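Local structure of GTN Reductase (Agrobacterium tumefaciens, 5N6G) at residues 101-105 and 237-241; 245-250 and 283-289; 269-275 and 305-309. The protein probably reduces activated carbon-carbon double bonds with bound FMN, as an ene-reductase of the Old Yellow Enzyme family that draws electrons from a nicotinamide cofactor. All coordinates share one frame; numbering follows the deposited sequence.

Contact 1. Residues 101-105 and 237-241; sequences VGRIS and ANDIF
I104 and N238 bring the two backbones closest, 7.3 Å between their CA atoms, where both 101-105 and 237-241 run without regular helix or strand. From V101 to I104 the chain folds into a type II' beta turn, with G102 at positive phi, and an inverse gamma turn centred on I104 overlaps its end. I104 aims its CB at 237-241: CD1 rests on N238 CB at 3.7 Å, while the shorter branch, CG2, lies beside OD1 of the carboxamide. That amide turns its polar atoms to S126 OG (from OD1) and N181 O (from ND2), and I104 meets it by van der Waals contact, on CB and along the amide. R103 runs extended from CG to NE and carries its guanidinium alongside the backbone of N238 and D239. Its direct bond to 237-241 is weak and bent, NH2 to N238 O at 3.4 Å and 136°; NH1 has a stronger partner in I122 O. Three waters add to it: one accepts from NE and donates to N238 O, a second joins NH2 to D239 O, and a third joins NH1 to D239 OD2, which also takes K125 N. The loops follow the third and fifth strands of a TIM barrel, and I104 also packs on Y65 of the 2-phenylacrylic acid pocket, whose ligand lies about 5 Å from the N238 side chain.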
loop_
_atom_site.group_PDB
_atom_site.type_symbol
_atom_site.label_atom_id
_atom_site.label_comp_id
_atom_site.label_asym_id
_atom_site.label_seq_id
_atom_site.Cartn_x
_atom_site.Cartn_y
_atom_site.Cartn_z
ATOM N N VAL A 101 -10.210 -3.165 -0.481
ATOM C CA VAL A 101 -10.139 -3.500 -1.901
ATOM C C VAL A 101 -11.295 -2.980 -2.738
ATOM O O VAL A 101 -11.201 -3.008 -3.974
ATOM C CB VAL A 101 -10.104 -5.016 -2.144
ATOM C CG1 VAL A 101 -8.869 -5.595 -1.494
ATOM C CG2 VAL A 101 -11.363 -5.699 -1.628
ATOM N N GLY A 102 -12.378 -2.533 -2.120
ATOM C CA GLY A 102 -13.553 -2.160 -2.892
ATOM C C GLY A 102 -14.027 -3.274 -3.798
ATOM O O GLY A 102 -14.250 -4.408 -3.368
ATOM N N ARG A 103 -14.205 -2.962 -5.087
ATOM C CA ARG A 103 -14.795 -3.925 -6.008
ATOM C C ARG A 103 -13.910 -5.133 -6.322
ATOM O O ARG A 103 -14.396 -6.072 -6.965
ATOM C CB ARG A 103 -15.164 -3.242 -7.322
ATOM C CG ARG A 103 -13.969 -2.833 -8.176
ATOM C CD ARG A 103 -14.452 -2.091 -9.419
ATOM N NE ARG A 103 -13.342 -1.760 -10.313
ATOM C CZ ARG A 103 -13.471 -1.553 -11.618
ATOM N NH1 ARG A 103 -14.650 -1.607 -12.231
ATOM N NH2 ARG A 103 -12.390 -1.279 -12.344
ATOM N N ILE A 104 -12.645 -5.124 -5.911
ATOM C CA ILE A 104 -11.711 -6.201 -6.277
ATOM C C ILE A 104 -11.819 -7.263 -5.190
ATOM O O ILE A 104 -10.966 -7.396 -4.311
ATOM C CB ILE A 104 -10.290 -5.677 -6.451
ATOM C CG1 ILE A 104 -10.269 -4.486 -7.422
ATOM C CG2 ILE A 104 -9.395 -6.769 -6.944
ATOM C CD1 ILE A 104 -10.753 -4.803 -8.842
ATOM N N SER A 105 -12.896 -8.043 -5.253
ATOM C CA SER A 105 -13.163 -9.060 -4.244
ATOM C C SER A 105 -14.129 -10.093 -4.825
ATOM O O SER A 105 -14.486 -10.056 -6.005
ATOM C CB SER A 105 -13.699 -8.411 -2.965
ATOM O OG SER A 105 -13.813 -9.324 -1.871
ATOM N N ALA A 237 -3.554 -1.128 -13.029
ATOM C CA ALA A 237 -3.899 -2.242 -12.157
ATOM C C ALA A 237 -5.403 -2.325 -11.922
ATOM O O ALA A 237 -6.075 -1.325 -11.678
ATOM C CB ALA A 237 -3.177 -2.073 -10.819
ATOM N N ASN A 238 -5.911 -3.556 -11.928
ATOM C CA ASN A 238 -7.289 -3.841 -11.547
ATOM C C ASN A 238 -8.292 -3.058 -12.394
ATOM O O ASN A 238 -9.351 -2.625 -11.918
ATOM C CB ASN A 238 -7.475 -3.627 -10.049
ATOM C CG ASN A 238 -6.680 -4.655 -9.255
ATOM O OD1 ASN A 238 -6.813 -5.859 -9.508
ATOM N ND2 ASN A 238 -5.775 -4.195 -8.401
ATOM N N ASP A 239 -7.987 -2.957 -13.684
ATOM C CA ASP A 239 -8.945 -2.575 -14.719
ATOM C C ASP A 239 -9.378 -1.113 -14.640
ATOM O O ASP A 239 -10.441 -0.765 -15.166
ATOM C CB ASP A 239 -10.182 -3.485 -14.653
ATOM C CG ASP A 239 -10.934 -3.565 -15.950
ATOM O OD1 ASP A 239 -10.313 -3.401 -17.022
ATOM O OD2 ASP A 239 -12.173 -3.836 -15.906
ATOM N N ILE A 240 -8.579 -0.243 -14.032
ATOM C CA ILE A 240 -8.960 1.140 -13.760
ATOM C C ILE A 240 -8.342 2.047 -14.817
ATOM O O ILE A 240 -7.332 1.696 -15.449
ATOM C CB ILE A 240 -8.542 1.537 -12.325
ATOM C CG1 ILE A 240 -9.403 2.672 -11.807
ATOM C CG2 ILE A 240 -7.060 1.881 -12.242
ATOM C CD1 ILE A 240 -9.456 2.723 -10.301
ATOM N N PHE A 241 -9.004 3.176 -15.086
ATOM C CA PHE A 241 -8.572 4.106 -16.132
ATOM C C PHE A 241 -8.886 5.540 -15.726
ATOM O O PHE A 241 -9.965 5.830 -15.216
ATOM C CB PHE A 241 -9.243 3.790 -17.481
ATOM C CG PHE A 241 -8.998 4.812 -18.560
ATOM C CD1 PHE A 241 -7.889 4.726 -19.400
ATOM C CD2 PHE A 241 -9.901 5.842 -18.769
ATOM C CE1 PHE A 241 -7.685 5.685 -20.412
ATOM C CE2 PHE A 241 -9.697 6.774 -19.762
ATOM C CZ PHE A 241 -8.573 6.686 -20.587
HETATM O O HOH W 1 -10.512 -1.239 -9.859
HETATM O O HOH W 2 -12.657 0.577 -14.836
HETATM O O HOH W 3 -14.417 -2.338 -15.079
#

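Contact 2. Residues 245-250 and 283-289; sequences PQPLYN and PFDYASF
Q246 CA and F284 CA lie 6.2 Å apart, and N250 CA and F289 CA 5.3 Å, so the start of helix 245-256 runs close beside the lead-in and first turn of helix 286-295. The carboxamide of Q246 spans the gap. With CG anti to the backbone N (chi1 -165°) and a bend at chi2, it swings across to lie nearly flat over one face of the F284 ring, the planes 16° apart. OE1 accepts D285 N at 2.8 Å, in the carbonyl plane and on a lone pair, and also accepts from a water that donates to P283 O as well. Both hydrogens of NE2 are used: one goes to D285 O at 3.1 Å, the other to N250 OD1. D285 O meanwhile receives F289 N from its opposite face, and D285 OD1 caps the helix at S288 N. N250 ND2 then reaches S288 OG at 3.2 Å. Next to these polar bonds, Y249 CB packs on F289 CE1 (3.7 Å), and P245 CB and CG lie against F284 CD1. These are the helices after the fifth and sixth barrel strands; L248 turns to helix 204-222, Y249 to helix 184-189, and F284 to P233.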
loop_
_atom_site.group_PDB
_atom_site.type_symbol
_atom_site.label_atom_id
_atom_site.label_comp_id
_atom_site.label_asym_id
_atom_site.label_seq_id
_atom_site.Cartn_x
_atom_site.Cartn_y
_atom_site.Cartn_z
ATOM N N PRO A 245 -4.931 12.379 -15.419
ATOM C CA PRO A 245 -4.442 12.263 -14.042
ATOM C C PRO A 245 -3.755 13.507 -13.503
ATOM O O PRO A 245 -3.727 13.679 -12.278
ATOM C CB PRO A 245 -3.455 11.086 -14.129
ATOM C CG PRO A 245 -3.024 11.086 -15.540
ATOM C CD PRO A 245 -4.250 11.438 -16.312
ATOM N N GLN A 246 -3.175 14.378 -14.335
ATOM C CA GLN A 246 -2.360 15.438 -13.732
ATOM C C GLN A 246 -3.185 16.405 -12.893
ATOM O O GLN A 246 -2.796 16.681 -11.741
ATOM C CB GLN A 246 -1.562 16.190 -14.802
ATOM C CG GLN A 246 -0.450 17.026 -14.173
ATOM C CD GLN A 246 0.822 16.235 -13.980
ATOM O OE1 GLN A 246 1.338 15.661 -14.934
ATOM N NE2 GLN A 246 1.373 16.240 -12.762
ATOM N N PRO A 247 -4.277 16.984 -13.385
ATOM C CA PRO A 247 -5.024 17.916 -12.517
ATOM C C PRO A 247 -5.606 17.233 -11.301
ATOM O O PRO A 247 -5.698 17.849 -10.227
ATOM C CB PRO A 247 -6.114 18.490 -13.444
ATOM C CG PRO A 247 -6.135 17.602 -14.637
ATOM C CD PRO A 247 -4.779 16.976 -14.773
ATOM N N LEU A 248 -5.997 15.962 -11.453
ATOM C CA LEU A 248 -6.576 15.196 -10.365
ATOM C C LEU A 248 -5.566 14.994 -9.260
ATOM O O LEU A 248 -5.828 15.316 -8.085
ATOM C CB LEU A 248 -7.019 13.841 -10.906
ATOM C CG LEU A 248 -7.612 12.818 -9.943
ATOM C CD1 LEU A 248 -8.910 13.310 -9.306
ATOM C CD2 LEU A 248 -7.796 11.499 -10.699
ATOM N N TYR A 249 -4.411 14.440 -9.624
ATOM C CA TYR A 249 -3.404 14.081 -8.635
ATOM C C TYR A 249 -2.656 15.299 -8.105
ATOM O O TYR A 249 -2.300 15.323 -6.925
ATOM C CB TYR A 249 -2.459 13.039 -9.228
ATOM C CG TYR A 249 -3.028 11.664 -9.029
ATOM C CD1 TYR A 249 -2.770 10.945 -7.860
ATOM C CD2 TYR A 249 -3.893 11.117 -9.962
ATOM C CE1 TYR A 249 -3.307 9.695 -7.665
ATOM C CE2 TYR A 249 -4.457 9.883 -9.766
ATOM C CZ TYR A 249 -4.166 9.175 -8.621
ATOM O OH TYR A 249 -4.748 7.952 -8.462
ATOM N N ASN A 250 -2.455 16.335 -8.922
ATOM C CA ASN A 250 -1.893 17.563 -8.380
ATOM C C ASN A 250 -2.820 18.147 -7.332
ATOM O O ASN A 250 -2.358 18.608 -6.291
ATOM C CB ASN A 250 -1.610 18.566 -9.492
ATOM C CG ASN A 250 -0.294 18.273 -10.244
ATOM O OD1 ASN A 250 0.232 17.144 -10.225
ATOM N ND2 ASN A 250 0.226 19.291 -10.917
ATOM N N PRO A 283 1.735 12.551 -21.126
ATOM C CA PRO A 283 2.569 11.899 -20.112
ATOM C C PRO A 283 2.446 12.615 -18.774
ATOM O O PRO A 283 2.331 13.841 -18.720
ATOM C CB PRO A 283 3.988 12.023 -20.681
ATOM C CG PRO A 283 3.827 12.449 -22.098
ATOM C CD PRO A 283 2.533 13.165 -22.195
ATOM N N PHE A 284 2.473 11.840 -17.696
ATOM C CA PHE A 284 2.399 12.388 -16.350
ATOM C C PHE A 284 3.746 12.994 -15.983
ATOM O O PHE A 284 4.798 12.410 -16.259
ATOM C CB PHE A 284 2.021 11.296 -15.345
ATOM C CG PHE A 284 1.635 11.814 -13.989
ATOM C CD1 PHE A 284 0.358 12.257 -13.746
ATOM C CD2 PHE A 284 2.542 11.824 -12.948
ATOM C CE1 PHE A 284 -0.013 12.738 -12.506
ATOM C CE2 PHE A 284 2.180 12.292 -11.689
ATOM C CZ PHE A 284 0.895 12.744 -11.467
ATOM N N ASP A 285 3.700 14.170 -15.353
ATOM C CA ASP A 285 4.890 14.915 -14.942
ATOM C C ASP A 285 5.056 14.706 -13.434
ATOM O O ASP A 285 4.355 15.322 -12.628
ATOM C CB ASP A 285 4.718 16.380 -15.333
ATOM C CG ASP A 285 5.941 17.222 -15.044
ATOM O OD1 ASP A 285 6.785 16.837 -14.198
ATOM O OD2 ASP A 285 6.026 18.303 -15.661
ATOM N N TYR A 286 5.969 13.810 -13.046
ATOM C CA TYR A 286 6.148 13.505 -11.629
ATOM C C TYR A 286 6.842 14.641 -10.875
ATOM O O TYR A 286 6.625 14.786 -9.667
ATOM C CB TYR A 286 6.928 12.203 -11.476
ATOM C CG TYR A 286 6.124 11.020 -11.951
ATOM C CD1 TYR A 286 5.306 10.328 -11.084
ATOM C CD2 TYR A 286 6.136 10.640 -13.295
ATOM C CE1 TYR A 286 4.528 9.252 -11.521
ATOM C CE2 TYR A 286 5.357 9.571 -13.736
ATOM C CZ TYR A 286 4.577 8.886 -12.851
ATOM O OH TYR A 286 3.812 7.818 -13.308
ATOM N N ALA A 287 7.666 15.442 -11.546
ATOM C CA ALA A 287 8.235 16.632 -10.901
ATOM C C ALA A 287 7.162 17.664 -10.568
ATOM O O ALA A 287 7.219 18.310 -9.515
ATOM C CB ALA A 287 9.298 17.250 -11.798
ATOM N N SER A 288 6.207 17.874 -11.481
ATOM C CA SER A 288 5.113 18.813 -11.242
ATOM C C SER A 288 4.248 18.335 -10.085
ATOM O O SER A 288 3.780 19.128 -9.251
ATOM C CB SER A 288 4.278 18.941 -12.523
ATOM O OG SER A 288 3.074 19.658 -12.295
ATOM N N PHE A 289 4.029 17.028 -10.036
ATOM C CA PHE A 289 3.270 16.386 -8.971
ATOM C C PHE A 289 3.936 16.597 -7.616
ATOM O O PHE A 289 3.287 17.025 -6.647
ATOM C CB PHE A 289 3.146 14.903 -9.344
ATOM C CG PHE A 289 2.454 14.027 -8.353
ATOM C CD1 PHE A 289 1.157 14.283 -7.918
ATOM C CD2 PHE A 289 3.089 12.879 -7.893
ATOM C CE1 PHE A 289 0.530 13.425 -7.034
ATOM C CE2 PHE A 289 2.472 12.028 -7.011
ATOM C CZ PHE A 289 1.192 12.296 -6.579
HETATM O O HOH W 4 0.879 16.029 -17.494
#

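Contact 3. Residues 269-275 and 305-309; sequences GATGGPR and NNGYD. With FMN (flavin mononucleotide), chain B.
N306 reaches from the end of barrel strand 301-305 into the type II beta turn A270-G273, joining two loops at the C-terminal end of the TIM barrel where FMN is bound. This is the tight part. The N306 side chain is buried, its CG anti to the backbone N (chi1 -170°), which drives the carboxamide into the turn. OD1 accepts G272 N at 2.9 Å, met from above its carbonyl plane, while ND2 donates to G273 O at 3.2 Å and also bonds E268 O. Both ends of the amide are thus gripped, which fixes its rotation. On the neighbouring flank T271 sets CG2 3.6 Å from FMN O3', its OG1 bonded to N181 and T235. Outward the contact is more open: G272, R275 and G307 are exposed, and a water lies at G273 O. R275, bent at chi3, runs antiparallel to the N306 side chain and puts NH1 on N306 O at 2.9 Å, the bond nearly straight (161°) and in the guanidinium plane. NH1 also forms a salt bridge with E268, whose OE1 bonds Y308 OH as well. The guanidinium meets the Y308 ring obliquely in an off-centre cation-pi contact, CZ 4.7 Å from the ring centroid and the planes 65° apart. Toward the cofactor 305-309 binds FMN directly: N305 OD1 takes the ribityl hydroxyl O3' at 2.6 Å, and N305 ND2 donates to O5' and also to A326 O. At the phosphate, the backbone G307 N donates to FMN O1P at 2.8 Å.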
loop_
_atom_site.group_PDB
_atom_site.type_symbol
_atom_site.label_atom_id
_atom_site.label_comp_id
_atom_site.label_asym_id
_atom_site.label_seq_id
_atom_site.Cartn_x
_atom_site.Cartn_y
_atom_site.Cartn_z
ATOM N N GLY A 269 4.662 5.091 -12.761
ATOM C CA GLY A 269 4.341 4.260 -13.902
ATOM C C GLY A 269 3.351 3.154 -13.597
ATOM O O GLY A 269 2.618 3.172 -12.609
ATOM N N ALA A 270 3.320 2.175 -14.496
ATOM C CA ALA A 270 2.484 1.005 -14.271
ATOM C C ALA A 270 3.105 0.139 -13.182
ATOM O O ALA A 270 4.297 -0.171 -13.229
ATOM C CB ALA A 270 2.327 0.215 -15.570
ATOM N N THR A 271 2.306 -0.233 -12.182
ATOM C CA THR A 271 2.845 -1.005 -11.069
ATOM C C THR A 271 3.444 -2.297 -11.583
ATOM O O THR A 271 2.734 -3.138 -12.147
ATOM C CB THR A 271 1.743 -1.306 -10.052
ATOM O OG1 THR A 271 0.957 -0.127 -9.833
ATOM C CG2 THR A 271 2.385 -1.745 -8.741
ATOM N N GLY A 272 4.748 -2.467 -11.381
ATOM C CA GLY A 272 5.441 -3.641 -11.870
ATOM C C GLY A 272 5.704 -3.647 -13.357
ATOM O O GLY A 272 6.162 -4.665 -13.887
ATOM N N GLY A 273 5.425 -2.541 -14.043
ATOM C CA GLY A 273 5.622 -2.428 -15.469
ATOM C C GLY A 273 6.323 -1.134 -15.798
ATOM O O GLY A 273 7.050 -0.578 -14.970
ATOM N N PRO A 274 6.129 -0.622 -17.017
ATOM C CA PRO A 274 6.945 0.507 -17.469
ATOM C C PRO A 274 6.763 1.762 -16.625
ATOM O O PRO A 274 5.647 2.193 -16.345
ATOM C CB PRO A 274 6.466 0.742 -18.911
ATOM C CG PRO A 274 5.812 -0.505 -19.314
ATOM C CD PRO A 274 5.244 -1.117 -18.083
ATOM N N ARG A 275 7.891 2.399 -16.306
ATOM C CA ARG A 275 7.881 3.652 -15.567
ATOM C C ARG A 275 7.278 4.786 -16.385
ATOM O O ARG A 275 6.767 5.750 -15.805
ATOM C CB ARG A 275 9.314 4.012 -15.147
ATOM C CG ARG A 275 9.823 3.157 -14.006
ATOM C CD ARG A 275 11.290 3.409 -13.688
ATOM N NE ARG A 275 11.536 4.816 -13.457
ATOM C CZ ARG A 275 11.218 5.455 -12.338
ATOM N NH1 ARG A 275 10.663 4.806 -11.325
ATOM N NH2 ARG A 275 11.468 6.749 -12.237
ATOM N N ASN A 305 8.801 4.564 -5.878
ATOM C CA ASN A 305 8.803 3.149 -6.180
ATOM C C ASN A 305 8.583 2.933 -7.664
ATOM O O ASN A 305 7.992 3.776 -8.350
ATOM C CB ASN A 305 7.692 2.428 -5.416
ATOM C CG ASN A 305 7.473 1.035 -5.917
ATOM O OD1 ASN A 305 6.557 0.772 -6.696
ATOM N ND2 ASN A 305 8.330 0.121 -5.492
ATOM N N ASN A 306 9.072 1.768 -8.119
ATOM C CA ASN A 306 8.728 1.028 -9.327
ATOM C C ASN A 306 9.907 1.001 -10.296
ATOM O O ASN A 306 10.257 2.003 -10.935
ATOM C CB ASN A 306 7.470 1.556 -10.018
ATOM C CG ASN A 306 6.998 0.610 -11.119
ATOM O OD1 ASN A 306 6.902 -0.603 -10.913
ATOM N ND2 ASN A 306 6.757 1.153 -12.312
ATOM N N GLY A 307 10.557 -0.154 -10.381
ATOM C CA GLY A 307 11.626 -0.348 -11.339
ATOM C C GLY A 307 12.968 0.226 -10.953
ATOM O O GLY A 307 13.844 0.331 -11.815
ATOM N N TYR A 308 13.162 0.620 -9.701
ATOM C CA TYR A 308 14.465 1.124 -9.286
ATOM C C TYR A 308 15.463 -0.016 -9.161
ATOM O O TYR A 308 15.097 -1.163 -8.893
ATOM C CB TYR A 308 14.351 1.853 -7.950
ATOM C CG TYR A 308 13.816 3.240 -8.088
ATOM C CD1 TYR A 308 14.672 4.293 -8.343
ATOM C CD2 TYR A 308 12.455 3.503 -7.988
ATOM C CE1 TYR A 308 14.207 5.583 -8.480
ATOM C CE2 TYR A 308 11.967 4.811 -8.132
ATOM C CZ TYR A 308 12.861 5.839 -8.388
ATOM O OH TYR A 308 12.437 7.132 -8.539
ATOM N N ASP A 309 16.738 0.318 -9.362
ATOM C CA ASP A 309 17.869 -0.558 -9.083
ATOM C C ASP A 309 18.891 0.238 -8.279
ATOM O O ASP A 309 18.647 1.387 -7.897
ATOM C CB ASP A 309 18.460 -1.154 -10.371
ATOM C CG ASP A 309 19.055 -0.107 -11.322
ATOM O OD1 ASP A 309 19.343 1.042 -10.916
ATOM O OD2 ASP A 309 19.244 -0.460 -12.503
HETATM N N1 FMN B . 1.531 -2.947 -3.827
HETATM C C2 FMN B . 0.780 -2.502 -2.767
HETATM O O2 FMN B . 0.512 -1.289 -2.613
HETATM N N3 FMN B . 0.334 -3.406 -1.827
HETATM C C4 FMN B . 0.533 -4.773 -1.860
HETATM O O4 FMN B . 0.130 -5.489 -0.944
HETATM C C4A FMN B . 1.298 -5.237 -2.998
HETATM N N5 FMN B . 1.560 -6.517 -3.086
HETATM C C5A FMN B . 2.425 -6.926 -4.086
HETATM C C6 FMN B . 2.806 -8.262 -4.125
HETATM C C7 FMN B . 3.758 -8.705 -5.032
HETATM C C7M FMN B . 4.162 -10.158 -5.014
HETATM C C8 FMN B . 4.338 -7.803 -5.932
HETATM C C8M FMN B . 5.418 -8.237 -6.885
HETATM C C9 FMN B . 3.944 -6.468 -5.915
HETATM C C9A FMN B . 2.999 -6.025 -4.991
HETATM N N10 FMN B . 2.664 -4.659 -4.873
HETATM C C10 FMN B . 1.794 -4.236 -3.906
HETATM C "C1'" FMN B . 3.410 -3.685 -5.685
HETATM C "C2'" FMN B . 4.784 -3.417 -5.085
HETATM O "O2'" FMN B . 4.663 -2.768 -3.814
HETATM C "C3'" FMN B . 5.679 -2.568 -5.988
HETATM O "O3'" FMN B . 5.016 -1.346 -6.304
HETATM C "C4'" FMN B . 6.063 -3.260 -7.295
HETATM O "O4'" FMN B . 6.609 -4.554 -7.027
HETATM C "C5'" FMN B . 7.022 -2.428 -8.127
HETATM O "O5'" FMN B . 8.262 -2.231 -7.419
HETATM P P FMN B . 9.642 -3.023 -7.746
HETATM O O1P FMN B . 10.002 -2.637 -9.165
HETATM O O2P FMN B . 9.293 -4.499 -7.652
HETATM O O3P FMN B . 10.597 -2.548 -6.713
HETATM O O HOH W 5 8.661 -1.852 -13.374
#

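Contacts 1 and 3 sit on the catalytic-end loops of the barrel, their nearest atoms about 5 Å apart, and N181 of the 2-phenylacrylic acid pocket links them: its carbonyl O bonds N238 ND2 of contact 1, and its OD1 bonds T271 OG1 of contact 3. Both N238 and T271 bring their side chains to about 5 Å from that ligand, while contact 3 alone holds FMN directly. Contact 2 lies further out among the outer helices, with Y249 about 12 Å from either ligand. It still meets contact 3, through a probable hydrogen bond between Y286 OH and G269 N (2.9 Å). Segment 237-241 nearly runs on into 245-250, although contacts 1 and 2 have centres about 21 Å apart.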